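Local coordinates for protein cytochrome P450 RhF (Acinetobacter radioresistens, PDB 6RO8) that forms the heme domain of a longer cytochrome P450 fusion protein and probably works as a monooxygenase, oxidising substrates at its heme iron, at residues 22-27 against 51-56; 146-151 against 395-400; 282-287 against 424-429; 301-306 against 390-395; 348-353 against 357-362. All coordinates share one frame; numbering follows the deposited sequence.

Place in the P450 fold sets the chemistry of these five contacts. Contacts 2, 3 and 4 cluster: contacts 2 and 4 share helix 384-401 and Ile395, on which Leu283 and Leu286 of contact 3 also pack. Contacts 2 and 3 are buried, contact 4 partly so; all rest mainly on apolar packing, though in contact 2 the stem of a buried glutamate supplies it and its carboxylate is paired along its own helix. Contact 1, partly buried, lies about 45 Å from contact 2 between centres, an apolar patch bordered by exposed glutamines. Contact 5, partly buried, touches contact 3 and joins the end of helix 345-349 and its following loop to a nearby turn by hydrogen bonds.

Contact 1. Residues 22-27 against 51-56; sequences AELQQK and AQLPIF
Leu24 and Leu53 bring the two backbones to their nearest approach, with CA atoms 7.5 Å apart, where helix 20-29 passes the point at which the chain leaves helix 47-52. Leu53 is the first residue to abandon helical backbone angles there, and its side chain projects toward the helix, just as that of Leu24 projects back. The two leucines slide past each other in opposite directions. CD2 of Leu24 sits 3.6 Å from CB of Leu53 and also reaches CB of Gln52, at 3.8 Å. Because CG of Leu24 is turned anti to the backbone N (chi1 -160°), the methyl is carried across to both residues. In return, CD2 of Leu53 settles against the helix backbone, 3.7 Å from the carbonyl O of Leu24 and 3.8 Å from CA of Gln25. Gln52 crosses Leu24 at about a right angle and contributes its CB, the amide leading away. No hydrogen bond spans the two segments, which meet through apolar packing. Nearby, the carbonyl of Gln52 is hydrogen-bonded to His21. Leu24 continues onto Glu48 and Phe49 of helix 47-52, and Phe49 stacks with Phe56 on strand 55-58, placing the N-terminal helix over the junction between that short helix and an edge strand of the five-stranded mixed sheet.

Contact 2. Residues 146-151 against 395-400; sequences ELVRKK and IEELSR
In the helical core of the P450 fold, helix 134-155 packs against helix 384-401, and Val148 and Arg149 meet Glu397. CG1 of Val148 lies 3.5 Å from CB of Glu397 and 3.6 Å from its CG, the two side chains running past one another in opposite directions. Glu397 thus offers its aliphatic stem to the valine, then bends at chi2 (74°) to carry the carboxylate over the turn occupied by Arg149. There OE1 of Glu397 stands 3.6 Å from CA of Arg149 and 3.8 Å from its CG. These correspond to helices D and L, members of the conserved helix bundle of the family; Val148 also touches Ile171 on helix 170-179. Opposite charges do not pair directly across the contact: NE of Arg149 remains 6.1 Å from OE1 of Glu397. Arg149 instead turns along its own helix into a salt bridge with Glu146, its NH2 giving OE1 a nearly straight hydrogen bond of 2.7 Å (170°) that lies in the guanidinium plane but arrives from above the carboxylate. OE1 of Glu397 is engaged by Arg401 in a salt bridge, while its OE2 joins Arg400 and Glu396 in a salt-bridge network through weak bonds from Arg400.

Contact 3. Residues 282-287 against 424-429; sequences ALKLLL and EALWTE
Leu426 dominates this contact, its two methyls spread over consecutive residues of helix 273-288. CD1 of Leu426 rests 3.7 Å from CB of Lys284, and CD2 lies at the same 3.7 Å from CB of Leu283. A chi1 of -162° swings CG of Leu426 away from its own nitrogen, and the fork covers the backbone between those two residues; CD1 comes within 4.1 Å of CA of Lys284. The lysine contributes only the base of its side chain to the leucine. Its long arm runs extended to the last bend and leads away, making a cation-pi interaction with Phe412. This is the C-terminal part of the long I-helix of P450s, and its partner is the chain entering strand 427-429, near the C-terminus and the middle strand of a three-stranded antiparallel sheet. One turn further along the helix, Leu287 brings CD1 to 4.0 Å from OG1 of Thr428, the two side chains crossing at about a right angle. That hydroxyl makes its polar bond with the carbonyl of Lys406 on the neighbouring strand, and the leucine methyl packs beside an already satisfied oxygen. Leu426 also touches Val164 and Leu168 of helix 163-168.

Contact 4. Residues 301-306 against 390-395; sequences QLIPGA and EMCIFI
Ile303 and Ile395 slide past each other in opposite directions, and the first isoleucine divides its two branches between two turns of helix 384-401. Its longer arm, CG1 anti to the carbonyl carbon (chi1 -70°), carries CD1 to within 4.0 Å of CG2 of Ile395. The shorter branch, CG2 of Ile303, falls instead on Cys392, 3.8 Å from its CA and 3.9 Å from its CB. Cys392 is therefore met at its root, and its sulfur lies against Pro304, the residue after Ile303: SG is 3.9 Å from CA of Pro304 and 4.4 Å from its ring atom CG. CB of Pro304 points away from helix 384-401 and its CA is what the sulfur meets most closely, consistent with the short 6.1 Å between the CA atoms of Pro304 and Cys392. Ile296 of helix 290-298 touches both isoleucines. Cys392 is not the thiolate ligand; its side chain is about 11 Å from the heme, whose iron is bound by Cys381, just ahead of this helix. The pairing joins the start of the K helix, which bears the ExxR motif of the family, to the L helix that follows the heme-binding cysteine loop in P450s.

Contact 5. Residues 348-353 against 357-362; sequences ANHDEL and NADELD
Glu352 and His350 each reach across to the turn that begins at Asn357. The carboxylate of Glu352 spans two successive backbone N-H groups: OE1 takes a straight bond from Ala358 N, 3.0 Å and 171°, on its syn lone pair, whereas OE2 receives a weaker, more bent one from Asn357 N at 2.8 Å. In Glu352 a chi1 of -159° is followed by a bend at chi2 that brings both carboxylate oxygens to the N-H groups of Asn357 and Ala358. On the other flank, ND1 of His350 donates to OD1 of Asp359, 2.7 Å and 164°, which accepts on its anti lone pair, with ring and carboxylate nearly coplanar. Between these two grips sits the methyl of Ala358, whose CB is 3.4 Å from the carbonyl O of His350. Asn357 to Glu360 is a type I beta turn, and Asp351 makes an Asx turn with OD1 3.0 Å from Leu353 N, while its OD2 accepts from the backbone N of Tyr69. Further out, segment 357-362 leans on helix 303-314: Arg312 bonds to Ala358 O and Glu309 accepts from Asp362 N. Arg365, from the loop that follows, donates to Asn357 O. These are probably the Glu-Arg-Arg triad of P450s, in which the ExxR pair of the K helix is joined by an arginine from the loop beyond it. OD2 of Asp359 has Lys47 as salt-bridge partner. His350 NE2 is hydrogen-bonded to the carbonyl O of His313; with ND1 also donating, the imidazole is probably doubly protonated and held as a cation by Asp359.

Contact 1. Residues 22-27 against 51-56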
# COMPACT_ATOMS: atom_id res chain seq x y z
N ALA A 22 -16.22 28.94 8.12
CA ALA A 22 -17.48 28.23 8.25
C ALA A 22 -17.67 27.27 7.07
O ALA A 22 -18.06 26.11 7.26
CB ALA A 22 -18.64 29.21 8.35
N GLU A 23 -17.38 27.74 5.86
CA GLU A 23 -17.53 26.86 4.70
C GLU A 23 -16.59 25.68 4.80
O GLU A 23 -16.97 24.55 4.47
CB GLU A 23 -17.28 27.64 3.41
CG GLU A 23 -17.71 26.87 2.17
CD GLU A 23 -17.53 27.66 0.90
OE1 GLU A 23 -18.50 28.30 0.45
OE2 GLU A 23 -16.40 27.64 0.36
N LEU A 24 -15.35 25.91 5.26
CA LEU A 24 -14.40 24.82 5.42
C LEU A 24 -14.92 23.76 6.39
O LEU A 24 -14.76 22.56 6.17
CB LEU A 24 -13.06 25.37 5.89
CG LEU A 24 -11.90 24.41 5.63
CD1 LEU A 24 -11.81 24.13 4.11
CD2 LEU A 24 -10.60 24.97 6.18
N GLN A 25 -15.57 24.20 7.48
CA GLN A 25 -16.07 23.22 8.44
C GLN A 25 -17.16 22.37 7.82
O GLN A 25 -17.17 21.15 8.00
CB GLN A 25 -16.57 23.93 9.69
CG GLN A 25 -15.67 25.08 10.09
CD GLN A 25 -15.57 25.27 11.57
OE1 GLN A 25 -14.91 24.48 12.27
NE2 GLN A 25 -16.21 26.31 12.08
N GLN A 26 -18.06 22.98 7.06
CA GLN A 26 -19.05 22.20 6.34
C GLN A 26 -18.40 21.25 5.33
O GLN A 26 -18.78 20.08 5.22
CB GLN A 26 -20.05 23.12 5.66
CG GLN A 26 -21.35 22.42 5.31
CD GLN A 26 -22.18 22.07 6.54
OE1 GLN A 26 -23.03 21.18 6.49
NE2 GLN A 26 -21.93 22.78 7.64
N LYS A 27 -17.40 21.74 4.57
CA LYS A 27 -16.74 20.86 3.62
C LYS A 27 -16.10 19.68 4.35
O LYS A 27 -16.14 18.55 3.86
CB LYS A 27 -15.67 21.61 2.82
CG LYS A 27 -16.20 22.60 1.79
CD LYS A 27 -15.38 22.51 0.50
CE LYS A 27 -14.49 23.73 0.28
NZ LYS A 27 -15.14 24.76 -0.60
N ALA A 51 -4.12 23.92 5.88
CA ALA A 51 -3.92 25.33 6.18
C ALA A 51 -4.74 25.79 7.38
O ALA A 51 -4.19 26.40 8.30
CB ALA A 51 -4.26 26.17 4.95
N GLN A 52 -6.05 25.52 7.39
CA GLN A 52 -6.95 26.15 8.36
C GLN A 52 -7.85 25.20 9.15
O GLN A 52 -8.68 25.68 9.93
CB GLN A 52 -7.84 27.20 7.66
CG GLN A 52 -7.12 28.13 6.68
CD GLN A 52 -6.37 29.26 7.39
OE1 GLN A 52 -6.56 29.49 8.58
NE2 GLN A 52 -5.50 29.95 6.65
N LEU A 53 -7.72 23.88 8.98
CA LEU A 53 -8.59 22.94 9.70
C LEU A 53 -7.94 21.56 9.72
O LEU A 53 -8.52 20.58 9.22
CB LEU A 53 -9.98 22.90 9.06
CG LEU A 53 -11.12 22.14 9.78
CD1 LEU A 53 -11.21 22.54 11.21
CD2 LEU A 53 -12.46 22.30 9.08
N PRO A 54 -6.76 21.45 10.32
CA PRO A 54 -5.88 20.29 10.06
C PRO A 54 -6.45 18.96 10.50
O PRO A 54 -6.17 17.93 9.87
CB PRO A 54 -4.60 20.64 10.83
CG PRO A 54 -4.69 22.10 11.08
CD PRO A 54 -6.13 22.42 11.23
N ILE A 55 -7.22 18.95 11.58
CA ILE A 55 -7.89 17.75 12.05
C ILE A 55 -9.38 18.05 12.11
O ILE A 55 -9.79 19.03 12.73
CB ILE A 55 -7.37 17.31 13.43
CG1 ILE A 55 -5.87 16.99 13.35
CG2 ILE A 55 -8.20 16.15 13.94
CD1 ILE A 55 -5.15 16.99 14.68
N PHE A 56 -10.17 17.21 11.46
CA PHE A 56 -11.61 17.43 11.46
C PHE A 56 -12.29 16.08 11.37
O PHE A 56 -11.69 15.09 10.95
CB PHE A 56 -12.01 18.36 10.31
CG PHE A 56 -11.74 17.79 8.95
CD1 PHE A 56 -10.51 18.00 8.33
CD2 PHE A 56 -12.72 17.04 8.28
CE1 PHE A 56 -10.25 17.47 7.08
CE2 PHE A 56 -12.46 16.51 7.03
CZ PHE A 56 -11.22 16.74 6.43

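Contact 2. Residues 146-151 against 395-400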
# COMPACT_ATOMS: atom_id res chain seq x y z
N GLU A 146 16.57 -10.17 -13.21
CA GLU A 146 16.34 -11.10 -14.32
C GLU A 146 14.95 -10.92 -14.89
O GLU A 146 14.77 -10.90 -16.12
CB GLU A 146 16.54 -12.54 -13.86
CG GLU A 146 17.98 -12.95 -13.62
CD GLU A 146 18.78 -13.06 -14.91
OE1 GLU A 146 18.50 -13.98 -15.72
OE2 GLU A 146 19.70 -12.24 -15.10
N LEU A 147 13.94 -10.76 -14.02
CA LEU A 147 12.57 -10.64 -14.50
C LEU A 147 12.40 -9.40 -15.36
O LEU A 147 11.82 -9.46 -16.45
CB LEU A 147 11.60 -10.61 -13.30
CG LEU A 147 11.38 -11.93 -12.57
CD1 LEU A 147 10.30 -11.77 -11.52
CD2 LEU A 147 11.01 -13.02 -13.57
N VAL A 148 12.89 -8.26 -14.88
CA VAL A 148 12.70 -7.00 -15.59
C VAL A 148 13.47 -7.01 -16.91
O VAL A 148 13.01 -6.44 -17.91
CB VAL A 148 13.11 -5.84 -14.68
CG1 VAL A 148 12.96 -4.52 -15.40
CG2 VAL A 148 12.28 -5.85 -13.41
N ARG A 149 14.64 -7.64 -16.93
CA ARG A 149 15.39 -7.72 -18.18
C ARG A 149 14.61 -8.51 -19.23
O ARG A 149 14.58 -8.13 -20.41
CB ARG A 149 16.75 -8.37 -17.94
CG ARG A 149 17.65 -8.30 -19.17
CD ARG A 149 19.03 -8.88 -18.91
NE ARG A 149 19.01 -10.34 -18.85
CZ ARG A 149 18.91 -11.05 -17.74
NH1 ARG A 149 18.83 -10.44 -16.56
NH2 ARG A 149 18.90 -12.38 -17.81
N LYS A 150 13.97 -9.61 -18.82
CA LYS A 150 13.28 -10.45 -19.79
C LYS A 150 11.95 -9.85 -20.20
O LYS A 150 11.56 -9.94 -21.37
CB LYS A 150 13.10 -11.86 -19.23
CG LYS A 150 14.37 -12.40 -18.63
CD LYS A 150 14.25 -13.83 -18.12
CE LYS A 150 14.83 -14.84 -19.09
NZ LYS A 150 14.26 -16.19 -18.83
N LYS A 151 11.24 -9.22 -19.26
CA LYS A 151 9.97 -8.62 -19.62
C LYS A 151 10.15 -7.53 -20.67
O LYS A 151 9.45 -7.51 -21.69
CB LYS A 151 9.26 -8.07 -18.38
CG LYS A 151 8.38 -9.12 -17.72
CD LYS A 151 7.15 -9.42 -18.58
CE LYS A 151 6.78 -10.90 -18.57
NZ LYS A 151 5.87 -11.31 -17.46
N ILE A 395 13.01 1.38 -12.90
CA ILE A 395 13.41 2.66 -13.48
C ILE A 395 14.80 2.58 -14.12
O ILE A 395 15.04 3.14 -15.19
CB ILE A 395 13.33 3.76 -12.41
CG1 ILE A 395 11.89 3.89 -11.92
CG2 ILE A 395 13.87 5.07 -12.96
CD1 ILE A 395 11.78 4.63 -10.60
N GLU A 396 15.74 1.88 -13.46
CA GLU A 396 17.06 1.72 -14.04
C GLU A 396 16.96 1.04 -15.39
O GLU A 396 17.50 1.54 -16.39
CB GLU A 396 17.98 0.93 -13.10
CG GLU A 396 19.49 1.08 -13.40
CD GLU A 396 19.97 0.15 -14.51
OE1 GLU A 396 19.22 -0.81 -14.79
OE2 GLU A 396 21.08 0.37 -15.11
N GLU A 397 16.26 -0.10 -15.45
CA GLU A 397 16.16 -0.85 -16.70
C GLU A 397 15.55 0.01 -17.79
O GLU A 397 16.11 0.12 -18.89
CB GLU A 397 15.34 -2.13 -16.49
CG GLU A 397 15.37 -3.13 -17.67
CD GLU A 397 16.71 -3.88 -17.78
OE1 GLU A 397 16.97 -4.54 -18.82
OE2 GLU A 397 17.51 -3.80 -16.81
N LEU A 398 14.43 0.67 -17.48
CA LEU A 398 13.72 1.46 -18.48
C LEU A 398 14.53 2.67 -18.93
O LEU A 398 14.61 2.95 -20.13
CB LEU A 398 12.38 1.92 -17.91
CG LEU A 398 11.29 0.85 -17.91
CD1 LEU A 398 10.09 1.30 -17.08
CD2 LEU A 398 10.90 0.51 -19.32
N SER A 399 15.12 3.42 -17.99
CA SER A 399 15.87 4.60 -18.37
C SER A 399 17.18 4.25 -19.04
O SER A 399 17.71 5.06 -19.81
CB SER A 399 16.13 5.48 -17.15
OG SER A 399 16.95 4.79 -16.23
N ARG A 400 17.70 3.05 -18.78
CA ARG A 400 18.93 2.62 -19.43
C ARG A 400 18.68 2.26 -20.88
O ARG A 400 19.43 2.68 -21.78
CB ARG A 400 19.52 1.42 -18.70
CG ARG A 400 20.93 1.12 -19.08
CD ARG A 400 21.48 -0.03 -18.28
NE ARG A 400 21.05 -1.32 -18.81
CZ ARG A 400 20.32 -2.19 -18.13
NH1 ARG A 400 19.94 -1.90 -16.89
NH2 ARG A 400 19.96 -3.35 -18.67

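Contact 3. Residues 282-287 against 424-429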
# COMPACT_ATOMS: atom_id res chain seq x y z
N ALA A 282 5.66 6.27 -9.75
CA ALA A 282 6.99 6.84 -9.93
C ALA A 282 7.32 7.04 -11.40
O ALA A 282 7.80 8.11 -11.79
CB ALA A 282 8.03 5.95 -9.25
N LEU A 283 7.06 6.02 -12.23
CA LEU A 283 7.31 6.15 -13.66
C LEU A 283 6.43 7.24 -14.27
O LEU A 283 6.89 8.01 -15.13
CB LEU A 283 7.08 4.82 -14.37
CG LEU A 283 8.12 3.75 -14.11
CD1 LEU A 283 7.53 2.39 -14.41
CD2 LEU A 283 9.32 3.98 -14.97
N LYS A 284 5.16 7.31 -13.85
CA LYS A 284 4.28 8.39 -14.31
C LYS A 284 4.87 9.76 -13.95
O LYS A 284 4.91 10.66 -14.79
CB LYS A 284 2.89 8.20 -13.71
CG LYS A 284 1.84 9.27 -14.04
CD LYS A 284 0.45 8.79 -13.59
CE LYS A 284 -0.58 9.90 -13.69
NZ LYS A 284 -0.12 11.13 -12.99
N LEU A 285 5.33 9.92 -12.71
CA LEU A 285 5.92 11.17 -12.27
C LEU A 285 7.16 11.53 -13.07
O LEU A 285 7.27 12.63 -13.61
CB LEU A 285 6.28 11.07 -10.79
CG LEU A 285 5.37 11.66 -9.74
CD1 LEU A 285 6.04 11.46 -8.40
CD2 LEU A 285 5.14 13.12 -10.03
N LEU A 286 8.13 10.60 -13.14
CA LEU A 286 9.42 10.91 -13.74
C LEU A 286 9.36 11.01 -15.26
O LEU A 286 10.11 11.79 -15.85
CB LEU A 286 10.46 9.86 -13.32
CG LEU A 286 10.64 9.61 -11.81
CD1 LEU A 286 11.36 8.28 -11.52
CD2 LEU A 286 11.36 10.77 -11.08
N LEU A 287 8.49 10.24 -15.91
CA LEU A 287 8.36 10.31 -17.36
C LEU A 287 7.70 11.59 -17.82
O LEU A 287 7.80 11.94 -19.01
CB LEU A 287 7.56 9.12 -17.90
CG LEU A 287 8.34 7.81 -18.03
CD1 LEU A 287 7.50 6.80 -18.78
CD2 LEU A 287 9.64 8.02 -18.73
N GLU A 424 -4.45 2.65 -13.38
CA GLU A 424 -4.73 1.31 -13.88
C GLU A 424 -3.92 0.98 -15.13
O GLU A 424 -3.51 -0.17 -15.33
CB GLU A 424 -6.22 1.16 -14.16
CG GLU A 424 -7.05 1.73 -13.06
CD GLU A 424 -8.36 1.04 -12.89
OE1 GLU A 424 -9.40 1.67 -13.18
OE2 GLU A 424 -8.35 -0.13 -12.45
N ALA A 425 -3.67 1.98 -15.97
CA ALA A 425 -2.82 1.82 -17.13
C ALA A 425 -1.72 2.88 -17.10
O ALA A 425 -1.85 3.93 -16.46
CB ALA A 425 -3.62 1.94 -18.43
N LEU A 426 -0.61 2.58 -17.79
CA LEU A 426 0.51 3.51 -17.95
C LEU A 426 0.98 3.41 -19.41
O LEU A 426 1.94 2.71 -19.73
CB LEU A 426 1.64 3.21 -16.96
CG LEU A 426 2.63 4.37 -16.74
CD1 LEU A 426 1.96 5.58 -16.08
CD2 LEU A 426 3.86 3.94 -15.95
N TRP A 427 0.29 4.13 -20.30
CA TRP A 427 0.59 4.04 -21.72
C TRP A 427 1.78 4.93 -22.09
O TRP A 427 1.90 6.07 -21.63
CB TRP A 427 -0.64 4.40 -22.55
CG TRP A 427 -1.51 3.20 -22.76
CD1 TRP A 427 -2.69 2.92 -22.14
CD2 TRP A 427 -1.23 2.09 -23.62
NE1 TRP A 427 -3.17 1.70 -22.57
CE2 TRP A 427 -2.29 1.18 -23.48
CE3 TRP A 427 -0.19 1.78 -24.50
CZ2 TRP A 427 -2.35 -0.02 -24.19
CZ3 TRP A 427 -0.24 0.59 -25.20
CH2 TRP A 427 -1.31 -0.30 -25.03
N THR A 428 2.65 4.40 -22.93
CA THR A 428 4.02 4.89 -23.01
C THR A 428 4.62 4.49 -24.35
O THR A 428 4.28 3.44 -24.90
CB THR A 428 4.82 4.34 -21.83
OG1 THR A 428 6.19 4.69 -21.95
CG2 THR A 428 4.70 2.86 -21.80
N GLU A 429 5.50 5.34 -24.88
CA GLU A 429 5.97 5.18 -26.26
C GLU A 429 7.43 5.58 -26.39
O GLU A 429 7.99 6.28 -25.54
CB GLU A 429 5.15 6.03 -27.23
CG GLU A 429 5.06 7.49 -26.85
CD GLU A 429 4.17 8.28 -27.79
OE1 GLU A 429 3.53 7.65 -28.65
OE2 GLU A 429 4.11 9.52 -27.67

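Contact 4. Residues 301-306 against 390-395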
# COMPACT_ATOMS: atom_id res chain seq x y z
N GLN A 301 22.79 6.82 -10.60
CA GLN A 301 23.04 7.05 -9.17
C GLN A 301 21.87 7.76 -8.49
O GLN A 301 21.61 7.53 -7.31
CB GLN A 301 24.28 7.91 -8.92
CG GLN A 301 25.49 7.61 -9.71
CD GLN A 301 25.52 8.43 -10.95
OE1 GLN A 301 24.59 8.38 -11.73
NE2 GLN A 301 26.59 9.18 -11.16
N LEU A 302 21.20 8.68 -9.20
CA LEU A 302 20.12 9.44 -8.59
C LEU A 302 18.85 8.63 -8.37
O LEU A 302 17.93 9.11 -7.69
CB LEU A 302 19.77 10.65 -9.44
CG LEU A 302 20.87 11.65 -9.73
CD1 LEU A 302 20.29 12.82 -10.49
CD2 LEU A 302 21.43 12.09 -8.40
N ILE A 303 18.76 7.42 -8.92
CA ILE A 303 17.47 6.72 -8.92
C ILE A 303 16.95 6.44 -7.52
O ILE A 303 15.77 6.73 -7.26
CB ILE A 303 17.57 5.46 -9.81
CG1 ILE A 303 17.70 5.90 -11.26
CG2 ILE A 303 16.35 4.55 -9.57
CD1 ILE A 303 17.85 4.77 -12.28
N PRO A 304 17.74 5.90 -6.58
CA PRO A 304 17.17 5.66 -5.23
C PRO A 304 16.59 6.91 -4.59
O PRO A 304 15.45 6.87 -4.11
CB PRO A 304 18.37 5.12 -4.43
CG PRO A 304 19.27 4.52 -5.49
CD PRO A 304 19.13 5.40 -6.70
N GLY A 305 17.34 8.02 -4.58
CA GLY A 305 16.82 9.27 -4.04
C GLY A 305 15.61 9.77 -4.79
O GLY A 305 14.70 10.36 -4.20
N ALA A 306 15.56 9.51 -6.10
CA ALA A 306 14.37 9.79 -6.89
C ALA A 306 13.19 8.90 -6.47
O ALA A 306 12.05 9.38 -6.38
CB ALA A 306 14.68 9.61 -8.37
N GLU A 390 12.48 -2.92 -5.92
CA GLU A 390 11.79 -3.20 -7.18
C GLU A 390 11.58 -1.93 -7.99
O GLU A 390 11.72 -1.95 -9.22
CB GLU A 390 10.47 -3.91 -6.93
CG GLU A 390 10.63 -5.26 -6.26
CD GLU A 390 9.32 -5.98 -6.09
OE1 GLU A 390 8.61 -6.20 -7.10
OE2 GLU A 390 8.99 -6.33 -4.94
N MET A 391 11.33 -0.81 -7.32
CA MET A 391 11.14 0.45 -8.03
C MET A 391 12.43 0.91 -8.72
O MET A 391 12.40 1.33 -9.88
CB MET A 391 10.61 1.50 -7.05
CG MET A 391 9.16 1.21 -6.59
SD MET A 391 8.75 2.35 -5.27
CE MET A 391 8.48 3.90 -6.15
N CYS A 392 13.58 0.82 -8.04
CA CYS A 392 14.84 1.20 -8.70
C CYS A 392 15.12 0.36 -9.94
O CYS A 392 15.41 0.92 -11.01
CB CYS A 392 15.99 1.11 -7.70
SG CYS A 392 15.70 2.14 -6.24
N ILE A 393 15.02 -0.97 -9.84
CA ILE A 393 15.33 -1.82 -10.99
C ILE A 393 14.41 -1.49 -12.16
O ILE A 393 14.87 -1.36 -13.30
CB ILE A 393 15.26 -3.31 -10.61
CG1 ILE A 393 16.45 -3.69 -9.72
CG2 ILE A 393 15.26 -4.19 -11.85
CD1 ILE A 393 16.10 -4.75 -8.67
N PHE A 394 13.12 -1.32 -11.90
CA PHE A 394 12.21 -0.90 -12.98
C PHE A 394 12.75 0.33 -13.68
O PHE A 394 12.97 0.33 -14.89
CB PHE A 394 10.81 -0.61 -12.45
CG PHE A 394 10.00 -1.83 -12.18
CD1 PHE A 394 9.95 -2.87 -13.10
CD2 PHE A 394 9.27 -1.94 -11.00
CE1 PHE A 394 9.19 -3.99 -12.83
CE2 PHE A 394 8.52 -3.05 -10.73
CZ PHE A 394 8.47 -4.08 -11.65
N ILE A 395 13.01 1.38 -12.90
CA ILE A 395 13.41 2.66 -13.48
C ILE A 395 14.80 2.58 -14.12
O ILE A 395 15.04 3.14 -15.19
CB ILE A 395 13.33 3.76 -12.41
CG1 ILE A 395 11.89 3.89 -11.92
CG2 ILE A 395 13.87 5.07 -12.96
CD1 ILE A 395 11.78 4.63 -10.60

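Contact 5. Residues 348-353 against 357-362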
# COMPACT_ATOMS: atom_id res chain seq x y z
N ALA A 348 0.15 14.44 4.62
CA ALA A 348 1.27 14.74 5.49
C ALA A 348 2.55 14.93 4.68
O ALA A 348 3.41 15.74 5.04
CB ALA A 348 1.46 13.62 6.51
N ASN A 349 2.68 14.17 3.59
CA ASN A 349 3.84 14.25 2.73
C ASN A 349 3.83 15.49 1.87
O ASN A 349 4.87 15.83 1.30
CB ASN A 349 3.95 13.00 1.87
CG ASN A 349 4.26 11.75 2.69
OD1 ASN A 349 4.64 11.85 3.87
ND2 ASN A 349 4.15 10.57 2.06
N HIS A 350 2.69 16.18 1.78
CA HIS A 350 2.62 17.46 1.09
C HIS A 350 2.45 18.61 2.07
O HIS A 350 2.00 19.70 1.68
CB HIS A 350 1.50 17.44 0.07
CG HIS A 350 1.83 16.65 -1.15
ND1 HIS A 350 2.08 17.23 -2.37
CD2 HIS A 350 1.99 15.31 -1.33
CE1 HIS A 350 2.35 16.29 -3.26
NE2 HIS A 350 2.32 15.12 -2.65
N ASP A 351 2.79 18.37 3.34
CA ASP A 351 2.67 19.38 4.39
C ASP A 351 3.78 20.42 4.20
O ASP A 351 4.97 20.14 4.42
CB ASP A 351 2.75 18.73 5.76
CG ASP A 351 2.33 19.67 6.89
OD1 ASP A 351 2.20 20.89 6.65
OD2 ASP A 351 2.14 19.18 8.03
N GLU A 352 3.37 21.63 3.80
CA GLU A 352 4.33 22.71 3.61
C GLU A 352 5.12 22.99 4.87
O GLU A 352 6.25 23.48 4.79
CB GLU A 352 3.60 23.96 3.13
CG GLU A 352 4.49 24.95 2.43
CD GLU A 352 5.32 24.33 1.33
OE1 GLU A 352 4.76 23.57 0.51
OE2 GLU A 352 6.54 24.59 1.30
N LEU A 353 4.57 22.66 6.04
CA LEU A 353 5.28 22.86 7.30
C LEU A 353 6.49 21.95 7.43
O LEU A 353 7.34 22.20 8.29
CB LEU A 353 4.33 22.63 8.48
CG LEU A 353 3.13 23.56 8.49
CD1 LEU A 353 2.05 23.09 9.46
CD2 LEU A 353 3.59 24.95 8.84
N ASN A 357 8.32 23.63 -0.65
CA ASN A 357 7.73 23.40 -1.97
C ASN A 357 7.27 21.96 -2.09
O ASN A 357 7.75 21.19 -2.93
CB ASN A 357 8.70 23.78 -3.07
CG ASN A 357 8.83 25.28 -3.21
OD1 ASN A 357 9.80 25.88 -2.75
ND2 ASN A 357 7.82 25.90 -3.82
N ALA A 358 6.33 21.62 -1.20
CA ALA A 358 5.94 20.23 -0.99
C ALA A 358 5.30 19.62 -2.21
O ALA A 358 5.42 18.41 -2.43
CB ALA A 358 4.99 20.12 0.20
N ASP A 359 4.60 20.41 -3.01
CA ASP A 359 3.94 19.82 -4.16
C ASP A 359 4.88 19.61 -5.34
O ASP A 359 4.47 19.02 -6.34
CB ASP A 359 2.74 20.67 -4.57
CG ASP A 359 1.76 20.84 -3.45
OD1 ASP A 359 1.59 19.88 -2.68
OD2 ASP A 359 1.17 21.92 -3.33
N GLU A 360 6.13 20.03 -5.22
CA GLU A 360 7.09 19.92 -6.31
C GLU A 360 7.91 18.64 -6.21
O GLU A 360 8.21 18.14 -5.12
CB GLU A 360 7.99 21.15 -6.32
CG GLU A 360 7.29 22.37 -6.89
CD GLU A 360 8.04 23.67 -6.62
OE1 GLU A 360 7.40 24.75 -6.60
OE2 GLU A 360 9.27 23.62 -6.44
N LEU A 361 8.26 18.10 -7.37
CA LEU A 361 9.05 16.88 -7.49
C LEU A 361 10.52 17.28 -7.56
O LEU A 361 11.04 17.60 -8.63
CB LEU A 361 8.64 16.07 -8.70
CG LEU A 361 9.52 14.86 -8.99
CD1 LEU A 361 9.04 13.63 -8.21
CD2 LEU A 361 9.57 14.56 -10.49
N ASP A 362 11.19 17.27 -6.41
CA ASP A 362 12.60 17.59 -6.29
C ASP A 362 13.34 16.29 -5.98
O ASP A 362 13.27 15.78 -4.86
CB ASP A 362 12.81 18.64 -5.20
CG ASP A 362 14.27 18.86 -4.86
OD1 ASP A 362 15.13 18.45 -5.67
OD2 ASP A 362 14.55 19.43 -3.78